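Local coordinates for protein vacuolar aminopeptidase 1 (Saccharomyces cerevisiae, PDB 5JGF) that removes N-terminal amino acids, preferably neutral or hydrophobic ones, from peptides in the yeast vacuole as a zinc-dependent, dodecameric M18 aminopeptidase, at residues R65-N69 against T304-A308; G89-L95 against T293-E299. Numbering follows the deposited sequence.

Contact 1 (R65-N69 against T304-A308); sequences RNGTN and TRQGA
Residues 65-69 form a tight hairpin connection between antiparallel strands 58-65 and 69-76. Arg-65 N donates to Asn-69 O (2.7 Å), while Arg-65 O receives Thr-68 N (3.1 Å) and, weakly, Asn-69 N (3.0 Å). Thr-68 and Asn-69 thus both face Arg-65, a classic beta bulge, and the chain reverses through positive phi at Asn-66 (62°) and Gly-67 (75°). Against it packs a type I beta turn, Thr-304 to Gly-307, closed by Gly-307 N to Thr-304 O (3.2 Å). The backbones come nearest at Asn-69 and Gln-306 (CA-CA 5.4 Å). This is loop-on-loop packing at a subunit interface of the dodecamer. Arg-65, t at chi1 and chi2 and m at chi3, extends so that NH1 donates to Arg-305 O (2.8 Å) and also bonds Gly-310 O; its NH2 forms a salt bridge with Glu-46. Arg-305 (chi1 p, then t, t) lays one guanidinium face over Arg-65, with NH1 3.7 Å from Arg-65 CG, and NH1 also donates to Gly-424 O of the second subunit. Water 2 joins Arg-305 NH2 to Asn-66 N, 2.8 Å from each; water 1 accepts from Arg-305 NE (2.9 Å) and Gln-306 NE2 (2.8 Å). Asn-66 (chi1 t) sends ND2 to Thr-68 OG1 (3.2 Å), and its OD1 bonds Arg-426 of the second subunit. Asn-69 ND2 bonds Leu-294 O, Gln-306 OE1 bonds Asn-297 and Thr-68 OG1 bonds Asp-296. Asn-69 CB packs 3.8 Å from Gln-306 CB, and water 3 lies between Asn-69 OD1 (2.7 Å) and Gly-307 O (2.8 Å).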
loop_
_atom_site.group_PDB
_atom_site.type_symbol
_atom_site.label_atom_id
_atom_site.label_comp_id
_atom_site.label_asym_id
_atom_site.label_seq_id
_atom_site.Cartn_x
_atom_site.Cartn_y
_atom_site.Cartn_z
ATOM N N ARG D 65 48.351 -21.578 -16.728
ATOM C CA ARG D 65 47.813 -22.245 -15.558
ATOM C C ARG D 65 46.350 -22.578 -15.832
ATOM O O ARG D 65 45.600 -21.729 -16.311
ATOM C CB ARG D 65 47.905 -21.339 -14.326
ATOM C CG ARG D 65 47.250 -21.944 -13.084
ATOM C CD ARG D 65 47.334 -21.009 -11.892
ATOM N NE ARG D 65 48.713 -20.771 -11.477
ATOM C CZ ARG D 65 49.067 -19.959 -10.487
ATOM N NH1 ARG D 65 48.140 -19.298 -9.800
ATOM N NH2 ARG D 65 50.350 -19.809 -10.179
ATOM N N ASN D 66 45.963 -23.823 -15.559
ATOM C CA ASN D 66 44.576 -24.261 -15.734
ATOM C C ASN D 66 44.083 -24.176 -17.177
ATOM O O ASN D 66 42.913 -24.446 -17.454
ATOM C CB ASN D 66 43.665 -23.412 -14.834
ATOM C CG ASN D 66 42.322 -24.068 -14.572
ATOM O OD1 ASN D 66 42.255 -25.136 -13.968
ATOM N ND2 ASN D 66 41.243 -23.426 -15.023
ATOM N N GLY D 67 44.974 -23.803 -18.093
ATOM C CA GLY D 67 44.597 -23.669 -19.489
ATOM C C GLY D 67 43.769 -22.419 -19.759
ATOM O O GLY D 67 43.262 -22.235 -20.863
ATOM N N THR D 68 43.649 -21.548 -18.757
ATOM C CA THR D 68 42.848 -20.328 -18.886
ATOM C C THR D 68 43.507 -19.081 -18.291
ATOM O O THR D 68 42.905 -18.007 -18.277
ATOM C CB THR D 68 41.486 -20.499 -18.176
ATOM O OG1 THR D 68 41.711 -20.744 -16.780
ATOM C CG2 THR D 68 40.712 -21.666 -18.761
ATOM N N ASN D 69 44.735 -19.230 -17.804
ATOM C CA ASN D 69 45.485 -18.151 -17.157
ATOM C C ASN D 69 46.875 -18.195 -17.805
ATOM O O ASN D 69 47.617 -19.160 -17.624
ATOM C CB ASN D 69 45.541 -18.477 -15.657
ATOM C CG ASN D 69 46.218 -17.407 -14.805
ATOM O OD1 ASN D 69 46.529 -17.671 -13.641
ATOM N ND2 ASN D 69 46.432 -16.216 -15.351
ATOM N N THR D 304 40.219 -17.185 -7.380
ATOM C CA THR D 304 40.435 -18.565 -7.816
ATOM C C THR D 304 41.929 -18.625 -8.122
ATOM O O THR D 304 42.579 -17.583 -8.224
ATOM C CB THR D 304 39.666 -18.913 -9.107
ATOM O OG1 THR D 304 40.198 -18.157 -10.200
ATOM C CG2 THR D 304 38.171 -18.608 -8.950
ATOM N N ARG D 305 42.483 -19.819 -8.275
ATOM C CA ARG D 305 43.913 -19.898 -8.547
ATOM C C ARG D 305 44.265 -19.362 -9.931
ATOM O O ARG D 305 45.393 -18.928 -10.156
ATOM C CB ARG D 305 44.417 -21.334 -8.387
ATOM C CG ARG D 305 44.102 -22.252 -9.539
ATOM C CD ARG D 305 44.619 -23.654 -9.254
ATOM N NE ARG D 305 44.496 -24.496 -10.434
ATOM C CZ ARG D 305 45.526 -24.978 -11.117
ATOM N NH1 ARG D 305 46.766 -24.715 -10.732
ATOM N NH2 ARG D 305 45.310 -25.701 -12.207
ATOM N N GLN D 306 43.296 -19.371 -10.848
ATOM C CA GLN D 306 43.540 -18.885 -12.201
ATOM C C GLN D 306 43.087 -17.435 -12.397
ATOM O O GLN D 306 43.148 -16.899 -13.501
ATOM C CB GLN D 306 42.862 -19.798 -13.236
ATOM C CG GLN D 306 41.346 -19.933 -13.094
ATOM C CD GLN D 306 40.919 -21.130 -12.250
ATOM O OE1 GLN D 306 39.734 -21.299 -11.946
ATOM N NE2 GLN D 306 41.875 -21.969 -11.879
ATOM N N GLY D 307 42.634 -16.813 -11.312
ATOM C CA GLY D 307 42.205 -15.426 -11.361
ATOM C C GLY D 307 43.323 -14.529 -10.857
ATOM O O GLY D 307 44.359 -15.025 -10.408
ATOM N N ALA D 308 43.123 -13.215 -10.913
ATOM C CA ALA D 308 44.148 -12.271 -10.466
ATOM C C ALA D 308 44.637 -12.520 -9.045
ATOM O O ALA D 308 45.815 -12.331 -8.756
ATOM C CB ALA D 308 43.639 -10.836 -10.591
HETATM O O HOH W 1 41.593 -24.551 -10.766
HETATM O O HOH W 2 47.127 -26.099 -14.318
HETATM O O HOH W 3 46.779 -16.054 -11.439
#

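Contact 2 (G89-L95 against T293-E299); sequences GSHVDAL and TLYDNEE. With ZN (zinc ion), chain K; ZN (zinc ion), chain L.
Strand ends 89-91 and 293-295 run parallel (axes 4.4 Å apart, crossing -30°), pairing Gly-89, Ser-90 and His-91 with Thr-293, Leu-294 and Tyr-295. Ser-90 N donates to Thr-293 O (3.1 Å), Tyr-295 N to Ser-90 O (2.7 Å) and Val-92 N to Tyr-295 O (2.7 Å). Beyond the pairing, Asp-93 (chi1 p) turns its carboxylate onto the opposing backbone: OD2 accepts Glu-298 N (3.1 Å) and OD1 accepts Glu-299 N (3.0 Å), besides the hydroxyl of Tyr-119. His-91, chi1 p and chi2 91°, is oriented by ND1 donating to Asp-93 O (3.0 Å), which leaves NE2 to bind one zinc at 2.1 Å. Glu-298 (t, m) lays CB over the imidazole face, 3.6 Å from its centroid, a CH-pi contact; its OE1 accepts from water 5 (2.6 Å), which bridges the zincs at 2.0 and 2.1 Å. Glu-299 (m, m) chelates the second zinc through OE1 (2.5 Å) and OE2 (2.0 Å). This is the co-catalytic dizinc centre of M18 peptidases, completed by Asp-262, Asp-344 and His-438. Val-92 CG1 meets Leu-294 CB at 3.7 Å. Around the pair, Val-92 and Leu-294 pack on helices 25-38 and 261-278, Thr-293 and Tyr-295 touch helix 312-324, and strands 69-76 and 339-347 flank the two strands in the mixed sheet.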
loop_
_atom_site.group_PDB
_atom_site.type_symbol
_atom_site.label_atom_id
_atom_site.label_comp_id
_atom_site.label_asym_id
_atom_site.label_seq_id
_atom_site.Cartn_x
_atom_site.Cartn_y
_atom_site.Cartn_z
ATOM N N GLY D 89 47.911 -6.222 -17.231
ATOM C CA GLY D 89 47.090 -7.330 -16.783
ATOM C C GLY D 89 45.671 -7.183 -17.293
ATOM O O GLY D 89 45.073 -6.121 -17.151
ATOM N N SER D 90 45.135 -8.243 -17.892
ATOM C CA SER D 90 43.775 -8.222 -18.427
ATOM C C SER D 90 43.110 -9.564 -18.160
ATOM O O SER D 90 43.770 -10.516 -17.738
ATOM C CB SER D 90 43.800 -7.966 -19.937
ATOM O OG SER D 90 44.394 -6.716 -20.237
ATOM N N HIS D 91 41.804 -9.653 -18.392
ATOM C CA HIS D 91 41.138 -10.929 -18.176
ATOM C C HIS D 91 40.591 -11.496 -19.474
ATOM O O HIS D 91 40.115 -10.761 -20.339
ATOM C CB HIS D 91 40.054 -10.821 -17.078
ATOM C CG HIS D 91 38.856 -9.998 -17.446
ATOM N ND1 HIS D 91 37.733 -10.542 -18.030
ATOM C CD2 HIS D 91 38.566 -8.695 -17.218
ATOM C CE1 HIS D 91 36.799 -9.612 -18.141
ATOM N NE2 HIS D 91 37.280 -8.482 -17.654
ATOM N N VAL D 92 40.712 -12.811 -19.625
ATOM C CA VAL D 92 40.253 -13.478 -20.833
ATOM C C VAL D 92 38.928 -14.206 -20.688
ATOM O O VAL D 92 38.417 -14.748 -21.662
ATOM C CB VAL D 92 41.316 -14.463 -21.365
ATOM C CG1 VAL D 92 42.449 -13.690 -22.019
ATOM C CG2 VAL D 92 41.849 -15.324 -20.228
ATOM N N ASP D 93 38.376 -14.242 -19.479
ATOM C CA ASP D 93 37.079 -14.881 -19.313
ATOM C C ASP D 93 36.047 -13.830 -19.707
ATOM O O ASP D 93 36.300 -12.630 -19.591
ATOM C CB ASP D 93 36.844 -15.330 -17.861
ATOM C CG ASP D 93 36.839 -14.173 -16.870
ATOM O OD1 ASP D 93 35.901 -14.105 -16.038
ATOM O OD2 ASP D 93 37.771 -13.344 -16.905
ATOM N N ALA D 94 34.905 -14.280 -20.210
ATOM C CA ALA D 94 33.833 -13.369 -20.595
ATOM C C ALA D 94 32.513 -13.983 -20.158
ATOM O O ALA D 94 32.421 -15.198 -19.976
ATOM C CB ALA D 94 33.831 -13.156 -22.097
ATOM N N LEU D 95 31.495 -13.150 -19.979
ATOM C CA LEU D 95 30.190 -13.664 -19.583
ATOM C C LEU D 95 29.784 -14.747 -20.570
ATOM O O LEU D 95 29.946 -14.589 -21.783
ATOM C CB LEU D 95 29.143 -12.547 -19.578
ATOM C CG LEU D 95 28.802 -11.974 -18.200
ATOM C CD1 LEU D 95 30.054 -11.376 -17.567
ATOM C CD2 LEU D 95 27.712 -10.915 -18.338
ATOM N N THR D 293 49.938 -10.409 -18.634
ATOM C CA THR D 293 49.390 -11.564 -17.955
ATOM C C THR D 293 47.877 -11.509 -18.118
ATOM O O THR D 293 47.253 -10.481 -17.854
ATOM C CB THR D 293 49.804 -11.577 -16.475
ATOM O OG1 THR D 293 51.236 -11.684 -16.393
ATOM C CG2 THR D 293 49.183 -12.762 -15.749
ATOM N N LEU D 294 47.318 -12.624 -18.585
ATOM C CA LEU D 294 45.890 -12.764 -18.853
ATOM C C LEU D 294 45.246 -13.667 -17.810
ATOM O O LEU D 294 45.653 -14.818 -17.634
ATOM C CB LEU D 294 45.698 -13.354 -20.250
ATOM C CG LEU D 294 46.453 -12.609 -21.357
ATOM C CD1 LEU D 294 46.238 -13.318 -22.686
ATOM C CD2 LEU D 294 45.978 -11.162 -21.429
ATOM N N TYR D 295 44.229 -13.139 -17.135
ATOM C CA TYR D 295 43.541 -13.863 -16.072
ATOM C C TYR D 295 42.161 -14.398 -16.421
ATOM O O TYR D 295 41.458 -13.862 -17.279
ATOM C CB TYR D 295 43.399 -12.954 -14.849
ATOM C CG TYR D 295 44.714 -12.472 -14.283
ATOM C CD1 TYR D 295 45.473 -13.288 -13.445
ATOM C CD2 TYR D 295 45.204 -11.203 -14.595
ATOM C CE1 TYR D 295 46.689 -12.848 -12.926
ATOM C CE2 TYR D 295 46.420 -10.756 -14.084
ATOM C CZ TYR D 295 47.154 -11.581 -13.252
ATOM O OH TYR D 295 48.354 -11.139 -12.745
ATOM N N ASP D 296 41.785 -15.462 -15.723
ATOM C CA ASP D 296 40.481 -16.086 -15.878
ATOM C C ASP D 296 39.679 -15.563 -14.685
ATOM O O ASP D 296 40.217 -14.867 -13.823
ATOM C CB ASP D 296 40.632 -17.611 -15.777
ATOM C CG ASP D 296 39.353 -18.371 -16.108
ATOM O OD1 ASP D 296 39.362 -19.614 -15.963
ATOM O OD2 ASP D 296 38.347 -17.748 -16.515
ATOM N N ASN D 297 38.387 -15.868 -14.670
ATOM C CA ASN D 297 37.499 -15.531 -13.566
ATOM C C ASN D 297 37.379 -14.111 -13.014
ATOM O O ASN D 297 37.007 -13.942 -11.855
ATOM C CB ASN D 297 37.793 -16.483 -12.400
ATOM C CG ASN D 297 37.695 -17.944 -12.805
ATOM O OD1 ASN D 297 36.829 -18.329 -13.595
ATOM N ND2 ASN D 297 38.569 -18.768 -12.253
ATOM N N GLU D 298 37.671 -13.089 -13.808
ATOM C CA GLU D 298 37.510 -11.727 -13.301
ATOM C C GLU D 298 36.008 -11.466 -13.130
ATOM O O GLU D 298 35.581 -10.777 -12.199
ATOM C CB GLU D 298 38.098 -10.710 -14.286
ATOM C CG GLU D 298 38.018 -9.237 -13.840
ATOM C CD GLU D 298 36.621 -8.638 -13.968
ATOM O OE1 GLU D 298 35.850 -9.101 -14.830
ATOM O OE2 GLU D 298 36.301 -7.687 -13.219
ATOM N N GLU D 299 35.209 -12.042 -14.023
ATOM C CA GLU D 299 33.765 -11.845 -13.985
ATOM C C GLU D 299 33.080 -12.487 -12.784
ATOM O O GLU D 299 31.901 -12.230 -12.536
ATOM C CB GLU D 299 33.137 -12.343 -15.285
ATOM C CG GLU D 299 33.655 -11.608 -16.530
ATOM C CD GLU D 299 33.209 -10.150 -16.612
ATOM O OE1 GLU D 299 32.712 -9.591 -15.609
ATOM O OE2 GLU D 299 33.364 -9.553 -17.694
HETATM ZN ZN ZN K . 36.147 -6.659 -17.686
HETATM ZN ZN ZN L . 32.955 -7.608 -17.198
HETATM O O HOH W 4 32.385 -10.337 -20.099
HETATM O O HOH W 5 34.801 -7.244 -16.262
HETATM O O HOH W 6 35.106 -4.477 -17.727
#

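Overall arrangement
The two contacts, centres about 9 Å apart, draw on the same mixed sheet: contact 2 on strands 86-91 and 289-295, contact 1 on the turn joining 58-65 and 69-76 and the loop after 289-295. Along the chain the order is 65-69, 89-95, 293-299, 304-308. Strand 69-76 lies beside strand 289-295. The contacts touch directly: Thr-68 OG1 with Asp-296 OD1 and Thr-304 OG1 with Asn-297 ND2, each 2.7 Å and a probable hydrogen bond, and Ala-308 CA packs 3.4 Å from Tyr-295 CD1. Contact 1 thus bonds to the residues that lead into Glu-298 and Glu-299 of the metal site, while its Asn-66 and Arg-305 touch the second subunit.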